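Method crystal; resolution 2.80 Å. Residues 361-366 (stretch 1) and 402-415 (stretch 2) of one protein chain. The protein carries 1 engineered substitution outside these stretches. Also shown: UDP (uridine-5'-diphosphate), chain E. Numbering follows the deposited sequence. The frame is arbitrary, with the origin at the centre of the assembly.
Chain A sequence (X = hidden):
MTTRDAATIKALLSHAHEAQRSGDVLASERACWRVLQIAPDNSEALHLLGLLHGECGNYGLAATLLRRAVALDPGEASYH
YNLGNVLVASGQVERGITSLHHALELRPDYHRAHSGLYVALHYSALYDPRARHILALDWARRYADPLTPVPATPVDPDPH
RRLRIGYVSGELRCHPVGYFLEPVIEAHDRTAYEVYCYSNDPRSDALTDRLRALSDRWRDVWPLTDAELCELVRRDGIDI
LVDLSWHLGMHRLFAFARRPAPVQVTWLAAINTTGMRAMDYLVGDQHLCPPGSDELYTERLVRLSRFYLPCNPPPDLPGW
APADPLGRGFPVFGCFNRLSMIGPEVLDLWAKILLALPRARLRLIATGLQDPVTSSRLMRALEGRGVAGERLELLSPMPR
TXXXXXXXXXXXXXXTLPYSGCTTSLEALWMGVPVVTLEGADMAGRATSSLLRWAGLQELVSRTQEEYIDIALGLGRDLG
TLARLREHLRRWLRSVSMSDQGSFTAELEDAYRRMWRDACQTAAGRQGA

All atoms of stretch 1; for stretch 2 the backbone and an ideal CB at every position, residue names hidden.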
# COMPACT_ATOMS: atom_id res chain seq x y z
N ARG A 361 -22.14 16.89 -4.19
CA ARG A 361 -22.14 15.47 -4.48
C ARG A 361 -20.77 14.91 -4.15
O ARG A 361 -19.78 15.62 -4.28
CB ARG A 361 -22.44 15.24 -5.96
CG ARG A 361 -23.81 15.75 -6.40
CD ARG A 361 -23.98 15.73 -7.91
NE ARG A 361 -23.90 14.39 -8.48
CZ ARG A 361 -24.83 13.43 -8.38
NH1 ARG A 361 -25.96 13.64 -7.70
NH2 ARG A 361 -24.63 12.25 -8.94
N LEU A 362 -20.71 13.64 -3.71
CA LEU A 362 -19.45 12.94 -3.40
C LEU A 362 -19.21 11.81 -4.38
O LEU A 362 -20.10 11.00 -4.63
CB LEU A 362 -19.48 12.39 -1.98
CG LEU A 362 -18.25 11.62 -1.49
CD1 LEU A 362 -16.97 12.47 -1.53
CD2 LEU A 362 -18.50 11.13 -0.08
N ARG A 363 -17.99 11.74 -4.90
CA ARG A 363 -17.61 10.82 -5.96
C ARG A 363 -16.52 9.86 -5.48
O ARG A 363 -15.38 10.27 -5.29
CB ARG A 363 -17.08 11.63 -7.15
CG ARG A 363 -16.73 10.82 -8.39
CD ARG A 363 -17.85 10.82 -9.41
NE ARG A 363 -17.33 10.98 -10.77
CZ ARG A 363 -17.26 12.12 -11.46
NH1 ARG A 363 -17.70 13.28 -10.95
NH2 ARG A 363 -16.75 12.11 -12.69
N LEU A 364 -16.88 8.59 -5.27
CA LEU A 364 -15.91 7.56 -4.88
C LEU A 364 -15.60 6.65 -6.05
O LEU A 364 -16.50 6.29 -6.82
CB LEU A 364 -16.43 6.73 -3.71
CG LEU A 364 -16.97 7.48 -2.50
CD1 LEU A 364 -17.40 6.49 -1.43
CD2 LEU A 364 -15.94 8.44 -1.94
N ILE A 365 -14.33 6.30 -6.21
CA ILE A 365 -13.89 5.35 -7.23
C ILE A 365 -12.89 4.40 -6.59
O ILE A 365 -11.83 4.83 -6.11
CB ILE A 365 -13.21 6.04 -8.43
CG1 ILE A 365 -14.15 7.06 -9.09
CG2 ILE A 365 -12.80 4.99 -9.46
CD1 ILE A 365 -13.46 8.00 -10.05
N ALA A 366 -13.22 3.12 -6.61
CA ALA A 366 -12.42 2.09 -5.92
C ALA A 366 -12.83 0.69 -6.37
O ALA A 366 -13.87 0.50 -7.02
CB ALA A 366 -12.57 2.23 -4.41
N UNK A 402 -7.24 7.08 -17.35
CA UNK A 402 -8.69 7.30 -17.29
C UNK A 402 -9.11 7.84 -15.92
O UNK A 402 -9.98 8.70 -15.84
CB UNK A 402 -9.44 6.00 -17.59
N UNK A 403 -8.48 7.34 -14.85
CA UNK A 403 -8.78 7.81 -13.48
C UNK A 403 -8.26 9.22 -13.25
O UNK A 403 -8.96 10.06 -12.69
CB UNK A 403 -8.17 6.86 -12.44
N UNK A 404 -7.01 9.46 -13.64
CA UNK A 404 -6.45 10.82 -13.64
C UNK A 404 -7.38 11.84 -14.34
O UNK A 404 -7.64 12.93 -13.82
CB UNK A 404 -5.08 10.81 -14.33
N UNK A 405 -7.90 11.46 -15.51
CA UNK A 405 -8.78 12.31 -16.30
C UNK A 405 -10.08 12.69 -15.56
O UNK A 405 -10.57 13.79 -15.76
CB UNK A 405 -9.12 11.60 -17.61
N UNK A 406 -10.61 11.79 -14.71
CA UNK A 406 -11.86 12.09 -13.96
C UNK A 406 -11.66 13.07 -12.80
O UNK A 406 -12.63 13.47 -12.18
CB UNK A 406 -12.46 10.79 -13.41
N UNK A 407 -10.42 13.43 -12.48
CA UNK A 407 -10.18 14.56 -11.56
C UNK A 407 -10.62 15.91 -12.14
O UNK A 407 -10.91 16.84 -11.39
CB UNK A 407 -8.69 14.63 -11.20
N UNK A 408 -10.66 16.01 -13.48
CA UNK A 408 -11.18 17.21 -14.16
C UNK A 408 -12.62 17.53 -13.77
O UNK A 408 -12.99 18.71 -13.75
CB UNK A 408 -11.10 17.03 -15.68
N UNK A 409 -13.41 16.49 -13.46
CA UNK A 409 -14.78 16.65 -12.98
C UNK A 409 -14.92 16.77 -11.45
O UNK A 409 -16.05 16.76 -10.95
CB UNK A 409 -15.61 15.46 -13.46
N UNK A 410 -13.81 16.93 -10.73
CA UNK A 410 -13.79 17.05 -9.26
C UNK A 410 -13.25 18.42 -8.87
O UNK A 410 -12.21 18.84 -9.36
CB UNK A 410 -12.94 15.94 -8.63
N UNK A 411 -13.94 19.09 -7.95
CA UNK A 411 -13.53 20.41 -7.47
C UNK A 411 -12.56 20.32 -6.30
O UNK A 411 -11.59 21.07 -6.23
CB UNK A 411 -14.76 21.22 -7.06
N UNK A 412 -12.85 19.41 -5.37
CA UNK A 412 -12.07 19.22 -4.14
C UNK A 412 -11.94 17.72 -3.86
O UNK A 412 -12.92 16.98 -3.97
CB UNK A 412 -12.72 19.94 -2.96
N UNK A 413 -10.74 17.29 -3.48
CA UNK A 413 -10.51 15.90 -3.05
C UNK A 413 -10.49 15.80 -1.53
O UNK A 413 -9.95 16.67 -0.85
CB UNK A 413 -9.20 15.37 -3.63
N UNK A 414 -11.08 14.73 -1.01
CA UNK A 414 -11.12 14.48 0.44
C UNK A 414 -10.27 13.26 0.75
O UNK A 414 -10.40 12.23 0.10
CB UNK A 414 -12.55 14.28 0.93
N UNK A 415 -9.40 13.39 1.75
CA UNK A 415 -8.49 12.31 2.15
C UNK A 415 -9.08 11.52 3.31
O UNK A 415 -9.85 12.07 4.09
CB UNK A 415 -7.12 12.87 2.54
N1 UDP E . -6.03 3.12 -9.24
C2 UDP E . -6.59 2.73 -10.49
N3 UDP E . -7.92 2.57 -10.61
C4 UDP E . -8.74 2.79 -9.56
C5 UDP E . -8.23 3.19 -8.33
C6 UDP E . -6.86 3.35 -8.20
O2 UDP E . -5.87 2.51 -11.49
O4 UDP E . -9.97 2.64 -9.69
C1' UDP E . -4.57 3.30 -9.11
C2' UDP E . -4.26 4.76 -8.82
O2' UDP E . -3.16 5.13 -9.65
C3' UDP E . -3.98 4.80 -7.32
C4' UDP E . -3.54 3.38 -6.96
O4' UDP E . -3.99 2.54 -8.03
O3' UDP E . -2.98 5.75 -6.97
C5' UDP E . -4.09 2.82 -5.65
O5' UDP E . -4.24 3.80 -4.63
PA UDP E . -5.10 3.45 -3.30
O1A UDP E . -4.42 2.28 -2.63
O2A UDP E . -6.54 3.36 -3.72
O3A UDP E . -5.00 4.73 -2.31
PB UDP E . -3.62 5.39 -1.80
O1B UDP E . -2.77 5.59 -3.01
O2B UDP E . -4.06 6.71 -1.23
O3B UDP E . -3.08 4.43 -0.77

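Stretch 1 offers a strand, residues 361-365, from which Arg363 and Ile365 point their CA-to-CB bonds toward stretch 2.

Position 402 is helical, and its ideal CB has nothing of stretch 1 within 5.5 Å. Many residues would do, polar ones included. It is Asp402, which makes no contact with the strand.

Position 403 is helical too, and its CB points sideways. The CB alone does not reach stretch 1, but a longer side chain could meet Ile365, and the uracil of UDP lies nearby. Leucine, isoleucine or methionine would suit. The residue is Leu403. With chi1 t and chi2 p, Leu403 CD1 lies 3.6 Å from Ile365 CG2, an apolar contact. Leu403 CD2 lies 3.9 Å from UDP C2'. Ile365 CG2 is itself 3.7 Å from UDP O4, so both side chains border the ligand.

Positions 404 and 405 are out of reach, so many side chains would do. They are Leu404 and Ala405.

Position 406 points toward stretch 1. Its ideal CB is 4.5 Å from Ile365 CD1 and 4.5 Å from Arg363 NH2. A small or medium side chain fits between these mixed neighbours: alanine, serine, threonine or valine. It is Thr406, chi1 p. Thr406 OG1 donates a 2.8 Å hydrogen bond to Leu403 O, satisfying the hydroxyl within the stretch's own backbone.

Positions 407 and 408 have helical backbone angles. Stretch 1 sets no limit near either CB, so many side chains would do. They are Tyr407, whose CB points away, and Asn408.

Position 409 points toward stretch 1, with its ideal CB 3.6 Å from Arg363 NH2. The positive charge favours an acid; asparagine or serine could also suit. The residue is Asp409. Asp409 OD2 lies 3.6 Å from Arg363 NH2, at the guanidinium edge, in a long salt bridge. No hydrogen bond accompanies it.

Position 410 is extended, and its CB points sideways. The aliphatic part of Arg363 offers an apolar surface to a longer branch, so leucine, isoleucine or methionine would suit. It is Ile410, m at both chi angles. Ile410 CD1 reaches 3.8 Å from Arg363 CB and also lies over one face of the guanidinium.

Positions 411, 412 and 413 do not reach stretch 1, so the choice is broad. They are Asp411, Val412 and Ala413.

Position 414 is in a strand and points toward stretch 1, its ideal CB 5.4 Å from Leu362 CD1. That gap invites leucine, isoleucine or methionine. It is Leu414, and Leu414 CD1 meets Leu362 CD1 at 4.1 Å.

Position 415 is out of reach; many side chains would do. Asp415 bonds elsewhere in the structure.

Stretch 2 (402-415) DLLATYNDIDVALD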
# COMPACT_ATOMS: atom_id res chain seq x y z
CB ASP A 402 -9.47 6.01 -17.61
CG ASP A 402 -9.38 5.62 -19.09
OD1 ASP A 402 -8.54 6.17 -19.82
OD2 ASP A 402 -10.16 4.74 -19.53
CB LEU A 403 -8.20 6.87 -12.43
CG LEU A 403 -8.47 7.23 -10.95
CD1 LEU A 403 -9.80 6.66 -10.45
CD2 LEU A 403 -7.32 6.78 -10.07
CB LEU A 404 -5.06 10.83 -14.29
CG LEU A 404 -3.75 10.72 -13.48
CD1 LEU A 404 -3.94 10.46 -12.00
CD2 LEU A 404 -2.83 9.68 -14.10
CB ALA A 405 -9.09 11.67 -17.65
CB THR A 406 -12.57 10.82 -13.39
OG1 THR A 406 -11.75 10.19 -12.40
CG2 THR A 406 -12.93 9.83 -14.49
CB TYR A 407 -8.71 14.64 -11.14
CG TYR A 407 -8.36 13.77 -9.96
CD1 TYR A 407 -8.76 14.13 -8.67
CD2 TYR A 407 -7.61 12.60 -10.12
CE1 TYR A 407 -8.43 13.34 -7.58
CE2 TYR A 407 -7.28 11.81 -9.03
CZ TYR A 407 -7.69 12.19 -7.76
OH TYR A 407 -7.37 11.41 -6.69
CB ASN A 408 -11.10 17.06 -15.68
CG ASN A 408 -9.69 17.23 -16.21
OD1 ASN A 408 -8.90 18.00 -15.66
ND2 ASN A 408 -9.38 16.54 -17.31
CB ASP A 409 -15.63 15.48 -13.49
CG ASP A 409 -15.55 15.30 -15.02
OD1 ASP A 409 -15.28 16.30 -15.73
OD2 ASP A 409 -15.76 14.17 -15.50
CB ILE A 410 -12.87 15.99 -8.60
CG1 ILE A 410 -13.26 14.57 -9.02
CG2 ILE A 410 -12.88 16.10 -7.07
CD1 ILE A 410 -14.65 14.12 -8.60
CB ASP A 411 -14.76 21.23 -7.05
CG ASP A 411 -15.78 21.35 -8.16
OD1 ASP A 411 -15.41 21.90 -9.22
OD2 ASP A 411 -16.93 20.89 -7.99
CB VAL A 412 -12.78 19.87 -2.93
CG1 VAL A 412 -12.05 19.58 -1.63
CG2 VAL A 412 -12.95 21.37 -3.15
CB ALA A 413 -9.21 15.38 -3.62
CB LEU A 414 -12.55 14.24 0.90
CG LEU A 414 -13.53 15.39 0.66
CD1 LEU A 414 -14.95 14.97 1.00
CD2 LEU A 414 -13.14 16.62 1.46
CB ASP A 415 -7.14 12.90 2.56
CG ASP A 415 -6.13 11.85 3.00
OD1 ASP A 415 -6.01 10.82 2.31
OD2 ASP A 415 -5.45 12.08 4.04
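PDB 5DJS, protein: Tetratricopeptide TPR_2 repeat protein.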